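Local coordinates for Aac(6')-ib (Escherichia coli, PDB 2BUE), which probably transfers the acetyl group of acetyl-CoA to the 6'-amino group of aminoglycoside antibiotics such as kanamycin B, thereby conferring resistance, at residues R165-A170 with V186-T191. The protein carries 2 engineered substitutions. Sequence-based numbering, arbitrary orientation.
Sequences RCYEKA and VYMVQT. With COA (coenzyme A), chain B.
Met-188, reaching from its strand to Tyr-167 and Glu-168, illustrates how a helix that grips a cofactor on one flank is seated on a sheet by the other. Its methyl does most of the work: CE lies 3.6 Å from Tyr-167 CB and 3.7 Å from Glu-168 CG, the latter side chain crossing that of Met-188 at about a right angle. A bend at the last torsion (chi3 71°) turns this methyl onto the helix, while SD stands obliquely to the Tyr-167 ring, 5.3 Å from its centroid, in a Met-aromatic contact. Two residues on, Gln-190 brings its extended side chain to the helix end, where its terminal amide nears the carbonyl of Ala-170. The other flank of the helix holds coenzyme A: Arg-165 NE gives a nearly straight hydrogen bond (172°) to O7A of the 3'-phosphate, and Lys-169 NZ donates a 2.7 Å hydrogen bond to O8A of the same phosphate. Arg-165 NH1 makes a hydrogen-bonded salt bridge to Glu-168 OE1, 3.0 Å away, and Glu-168 OE2 forms a second with Arg-174, so Glu-168 probably steadies the guanidinium of Arg-165 beside the phosphate. Within this GNAT fold, strand 183-191 runs antiparallel between strands 151-154 and 173-180, and helix 161-169 packs against it beside helix 131-144, which touches both Ala-170 and Gln-190.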
ATOM      1  N   ARG A 165      13.197   3.107  -1.365  1.00 12.97           N
ATOM      2  CA  ARG A 165      13.965   3.296  -0.140  1.00 14.56           C
ATOM      3  C   ARG A 165      13.096   3.205   1.117  1.00 13.69           C
ATOM      4  O   ARG A 165      13.492   2.572   2.093  1.00 13.68           O
ATOM      5  CB  ARG A 165      14.736   4.620  -0.168  1.00 15.39           C
ATOM      6  CG  ARG A 165      15.564   4.851   1.092  1.00 19.88           C
ATOM      7  CD  ARG A 165      16.857   4.022   1.106  1.00 27.97           C
ATOM      8  NE  ARG A 165      17.399   3.879   2.461  1.00 32.40           N
ATOM      9  CZ  ARG A 165      17.636   2.708   3.056  1.00 35.15           C
ATOM     10  NH1 ARG A 165      17.403   1.569   2.414  1.00 35.90           N
ATOM     11  NH2 ARG A 165      18.127   2.673   4.293  1.00 37.24           N
ATOM     12  N   CYS A 166      11.914   3.818   1.083  1.00 13.50           N
ATOM     13  CA  CYS A 166      10.984   3.724   2.219  1.00 13.17           C
ATOM     14  C   CYS A 166      10.696   2.240   2.527  1.00 12.42           C
ATOM     15  O   CYS A 166      10.787   1.803   3.682  1.00 12.44           O
ATOM     16  CB  CYS A 166       9.695   4.466   1.891  1.00 13.79           C
ATOM     17  SG  CYS A 166       8.357   4.194   3.069  1.00 14.47           S
ATOM     18  N   TYR A 167      10.380   1.471   1.482  1.00 11.84           N
ATOM     19  CA  TYR A 167      10.072   0.056   1.670  1.00 11.92           C
ATOM     20  C   TYR A 167      11.250  -0.726   2.262  1.00 11.91           C
ATOM     21  O   TYR A 167      11.070  -1.562   3.147  1.00 12.01           O
ATOM     22  CB  TYR A 167       9.593  -0.589   0.366  1.00 12.88           C
ATOM     23  CG  TYR A 167       8.170  -0.222  -0.015  1.00 12.75           C
ATOM     24  CD1 TYR A 167       7.109  -0.457   0.896  1.00 15.17           C
ATOM     25  CD2 TYR A 167       7.863   0.245  -1.308  1.00 13.83           C
ATOM     26  CE1 TYR A 167       5.766  -0.176   0.559  1.00 15.74           C
ATOM     27  CE2 TYR A 167       6.522   0.558  -1.653  1.00 14.29           C
ATOM     28  CZ  TYR A 167       5.480   0.336  -0.697  1.00 14.39           C
ATOM     29  OH  TYR A 167       4.131   0.603  -0.951  1.00 17.95           O
ATOM     30  N   GLU A 168      12.454  -0.436   1.768  1.00 11.99           N
ATOM     31  CA  GLU A 168      13.677  -1.040   2.333  1.00 13.22           C
ATOM     32  C   GLU A 168      13.832  -0.709   3.815  1.00 13.21           C
ATOM     33  O   GLU A 168      14.123  -1.599   4.618  1.00 13.66           O
ATOM     34  CB  GLU A 168      14.908  -0.579   1.545  1.00 13.57           C
ATOM     35  CG  GLU A 168      14.994  -1.208   0.163  1.00 16.67           C
ATOM     36  CD  GLU A 168      16.295  -0.852  -0.534  1.00 19.62           C
ATOM     37  OE1 GLU A 168      16.814   0.261  -0.262  1.00 22.69           O
ATOM     38  OE2 GLU A 168      16.779  -1.677  -1.344  1.00 20.91           O
ATOM     39  N   LYS A 169      13.627   0.558   4.173  1.00 13.46           N
ATOM     40  CA  LYS A 169      13.715   0.991   5.577  1.00 14.95           C
ATOM     41  C   LYS A 169      12.685   0.264   6.453  1.00 15.45           C
ATOM     42  O   LYS A 169      12.933  -0.020   7.634  1.00 17.00           O
ATOM     43  CB  LYS A 169      13.538   2.501   5.692  1.00 16.45           C
ATOM     44  CG  LYS A 169      14.710   3.274   5.110  1.00 19.17           C
ATOM     45  CD  LYS A 169      14.813   4.649   5.708  1.00 26.47           C
ATOM     46  CE  LYS A 169      13.694   5.509   5.259  1.00 28.26           C
ATOM     47  NZ  LYS A 169      13.555   6.724   6.121  1.00 31.69           N
ATOM     48  N   ALA A 170      11.544  -0.068   5.857  1.00 15.05           N
ATOM     49  CA  ALA A 170      10.501  -0.827   6.560  1.00 14.99           C
ATOM     50  C   ALA A 170      10.665  -2.359   6.522  1.00 15.53           C
ATOM     51  O   ALA A 170       9.749  -3.088   6.955  1.00 16.01           O
ATOM     52  CB  ALA A 170       9.122  -0.434   6.028  1.00 14.85           C
ATOM     53  N   VAL A 186       9.423  -3.037  -9.527  1.00  9.22           N
ATOM     54  CA  VAL A 186      10.452  -3.645  -8.691  1.00  9.98           C
ATOM     55  C   VAL A 186       9.717  -4.467  -7.630  1.00  9.23           C
ATOM     56  O   VAL A 186       9.113  -3.898  -6.727  1.00  9.23           O
ATOM     57  CB  VAL A 186      11.373  -2.597  -8.064  1.00 10.31           C
ATOM     58  CG1 VAL A 186      12.403  -3.255  -7.141  1.00 11.12           C
ATOM     59  CG2 VAL A 186      12.089  -1.802  -9.192  1.00 12.33           C
ATOM     60  N   TYR A 187       9.775  -5.792  -7.768  1.00  8.97           N
ATOM     61  CA  TYR A 187       9.094  -6.685  -6.831  1.00  9.32           C
ATOM     62  C   TYR A 187       9.900  -6.736  -5.529  1.00  9.58           C
ATOM     63  O   TYR A 187      11.100  -7.047  -5.525  1.00  9.87           O
ATOM     64  CB  TYR A 187       8.997  -8.068  -7.442  1.00 10.09           C
ATOM     65  CG  TYR A 187       8.095  -8.960  -6.656  1.00  9.21           C
ATOM     66  CD1 TYR A 187       6.723  -8.659  -6.520  1.00  9.30           C
ATOM     67  CD2 TYR A 187       8.599 -10.101  -6.045  1.00 10.75           C
ATOM     68  CE1 TYR A 187       5.867  -9.512  -5.786  1.00  9.64           C
ATOM     69  CE2 TYR A 187       7.756 -10.954  -5.293  1.00  9.79           C
ATOM     70  CZ  TYR A 187       6.408 -10.640  -5.160  1.00 11.50           C
ATOM     71  OH  TYR A 187       5.617 -11.470  -4.395  1.00  9.88           O
ATOM     72  N   MET A 188       9.237  -6.416  -4.416  1.00  9.14           N
ATOM     73  CA  MET A 188       9.889  -6.384  -3.104  1.00  9.18           C
ATOM     74  C   MET A 188       9.085  -7.221  -2.122  1.00  9.70           C
ATOM     75  O   MET A 188       7.865  -7.207  -2.167  1.00  9.87           O
ATOM     76  CB  MET A 188       9.949  -4.945  -2.583  1.00  9.67           C
ATOM     77  CG  MET A 188      10.726  -4.008  -3.546  1.00  9.81           C
ATOM     78  SD  MET A 188      10.857  -2.344  -2.898  1.00 11.54           S
ATOM     79  CE  MET A 188      12.003  -2.536  -1.544  1.00 10.04           C
ATOM     80  N   VAL A 189       9.772  -7.903  -1.213  1.00  9.81           N
ATOM     81  CA  VAL A 189       9.073  -8.774  -0.259  1.00 10.09           C
ATOM     82  C   VAL A 189       9.652  -8.684   1.148  1.00 10.98           C
ATOM     83  O   VAL A 189      10.827  -8.321   1.357  1.00 10.96           O
ATOM     84  CB  VAL A 189       9.038 -10.273  -0.733  1.00  9.13           C
ATOM     85  CG1 VAL A 189       8.447 -10.437  -2.130  1.00 11.44           C
ATOM     86  CG2 VAL A 189      10.409 -10.943  -0.609  1.00 11.64           C
ATOM     87  N   GLN A 190       8.814  -9.053   2.116  1.00 10.31           N
ATOM     88  CA  GLN A 190       9.210  -9.227   3.505  1.00 11.06           C
ATOM     89  C   GLN A 190       8.484 -10.486   4.004  1.00 10.52           C
ATOM     90  O   GLN A 190       7.262 -10.516   4.028  1.00 10.82           O
ATOM     91  CB  GLN A 190       8.782  -8.014   4.322  1.00 11.25           C
ATOM     92  CG  GLN A 190       9.295  -8.042   5.732  1.00 13.83           C
ATOM     93  CD  GLN A 190       9.055  -6.766   6.510  1.00 15.89           C
ATOM     94  OE1 GLN A 190       8.628  -5.708   5.973  1.00 17.54           O
ATOM     95  NE2 GLN A 190       9.369  -6.833   7.791  1.00 16.78           N
ATOM     96  N   THR A 191       9.227 -11.535   4.365  1.00 10.94           N
ATOM     97  CA  THR A 191       8.612 -12.794   4.814  1.00 10.91           C
ATOM     98  C   THR A 191       8.283 -12.730   6.304  1.00 10.85           C
ATOM     99  O   THR A 191       8.859 -11.938   7.043  1.00 10.60           O
ATOM    100  CB  THR A 191       9.561 -14.002   4.612  1.00 12.31           C
ATOM    101  OG1 THR A 191      10.723 -13.825   5.441  1.00 12.16           O
ATOM    102  CG2 THR A 191       9.971 -14.135   3.110  1.00 12.62           C
TER
HETATM  103  N1A COA B1200      14.919   9.749  -4.459  1.00 42.67           N
HETATM  104  C2A COA B1200      15.516   8.733  -3.840  1.00 42.45           C
HETATM  105  N3A COA B1200      15.452   8.597  -2.523  1.00 42.51           N
HETATM  106  C4A COA B1200      14.776   9.500  -1.791  1.00 41.95           C
HETATM  107  C5A COA B1200      14.144  10.571  -2.400  1.00 42.93           C
HETATM  108  C6A COA B1200      14.225  10.687  -3.778  1.00 42.58           C
HETATM  109  N6A COA B1200      13.622  11.711  -4.392  1.00 42.42           N
HETATM  110  N7A COA B1200      13.556  11.304  -1.455  1.00 43.29           N
HETATM  111  C8A COA B1200      13.809  10.721  -0.286  1.00 42.65           C
HETATM  112  N9A COA B1200      14.556   9.631  -0.494  1.00 42.29           N
HETATM  113  C1B COA B1200      15.025   8.698   0.523  1.00 41.32           C
HETATM  114  C2B COA B1200      15.004   9.457   1.833  1.00 41.48           C
HETATM  115  O2B COA B1200      16.302  10.019   2.047  1.00 43.24           O
HETATM  116  C3B COA B1200      14.647   8.352   2.823  1.00 41.00           C
HETATM  117  O3B COA B1200      15.791   7.518   3.033  1.00 44.05           O
HETATM  118  P3B COA B1200      16.822   7.816   4.220  1.00 47.39           P
HETATM  119  O7A COA B1200      17.773   6.506   4.248  1.00 48.04           O
HETATM  120  O8A COA B1200      15.971   7.809   5.585  1.00 47.17           O
HETATM  121  O9A COA B1200      17.575   9.083   3.999  1.00 48.38           O
HETATM  122  C4B COA B1200      13.624   7.523   2.032  1.00 37.01           C
HETATM  123  O4B COA B1200      13.930   7.732   0.626  1.00 37.53           O
HETATM  124  C5B COA B1200      12.125   7.731   2.264  1.00 32.33           C
HETATM  125  O5B COA B1200      11.716   7.335   3.579  1.00 26.61           O
HETATM  126  P1A COA B1200      10.506   8.170   4.283  1.00 22.87           P
HETATM  127  O1A COA B1200       9.887   7.346   5.385  1.00 24.10           O
HETATM  128  O2A COA B1200      10.882   9.570   4.604  1.00 23.34           O
HETATM  129  O3A COA B1200       9.480   8.198   3.065  1.00 20.71           O
HETATM  130  P2A COA B1200       8.127   9.109   3.046  1.00 20.42           P
HETATM  131  O4A COA B1200       7.751   9.445   4.432  1.00 19.72           O
HETATM  132  O5A COA B1200       8.229  10.180   2.010  1.00 21.36           O
HETATM  133  O6A COA B1200       7.089   7.993   2.494  1.00 20.90           O
HETATM  134  CBP COA B1200       5.989   7.433   0.399  1.00 17.37           C
HETATM  135  CCP COA B1200       7.289   7.319   1.222  1.00 17.47           C
HETATM  136  CDP COA B1200       6.231   6.751  -0.968  1.00 18.58           C
HETATM  137  CEP COA B1200       4.854   6.709   1.169  1.00 14.99           C
HETATM  138  CAP COA B1200       5.632   8.945   0.202  1.00 17.81           C
HETATM  139  OAP COA B1200       6.791   9.684  -0.240  1.00 19.21           O
HETATM  140  C9P COA B1200       4.435   9.165  -0.749  1.00 17.40           C
HETATM  141  O9P COA B1200       3.294   8.890  -0.374  1.00 16.50           O
HETATM  142  N8P COA B1200       4.736   9.667  -1.969  1.00 18.16           N
HETATM  143  C7P COA B1200       3.714   9.941  -3.004  1.00 19.68           C
HETATM  144  C6P COA B1200       2.908   8.661  -3.350  1.00 21.60           C
HETATM  145  C5P COA B1200       3.781   7.410  -3.611  1.00 24.11           C
HETATM  146  O5P COA B1200       4.861   7.485  -4.204  1.00 21.45           O
HETATM  147  N4P COA B1200       3.274   6.248  -3.166  1.00 22.83           N
HETATM  148  C3P COA B1200       4.023   4.983  -3.322  1.00 24.72           C
HETATM  149  C2P COA B1200       3.757   4.286  -4.655  1.00 27.31           C
HETATM  150  S1P COA B1200       4.579   2.633  -4.757  1.00 29.33           S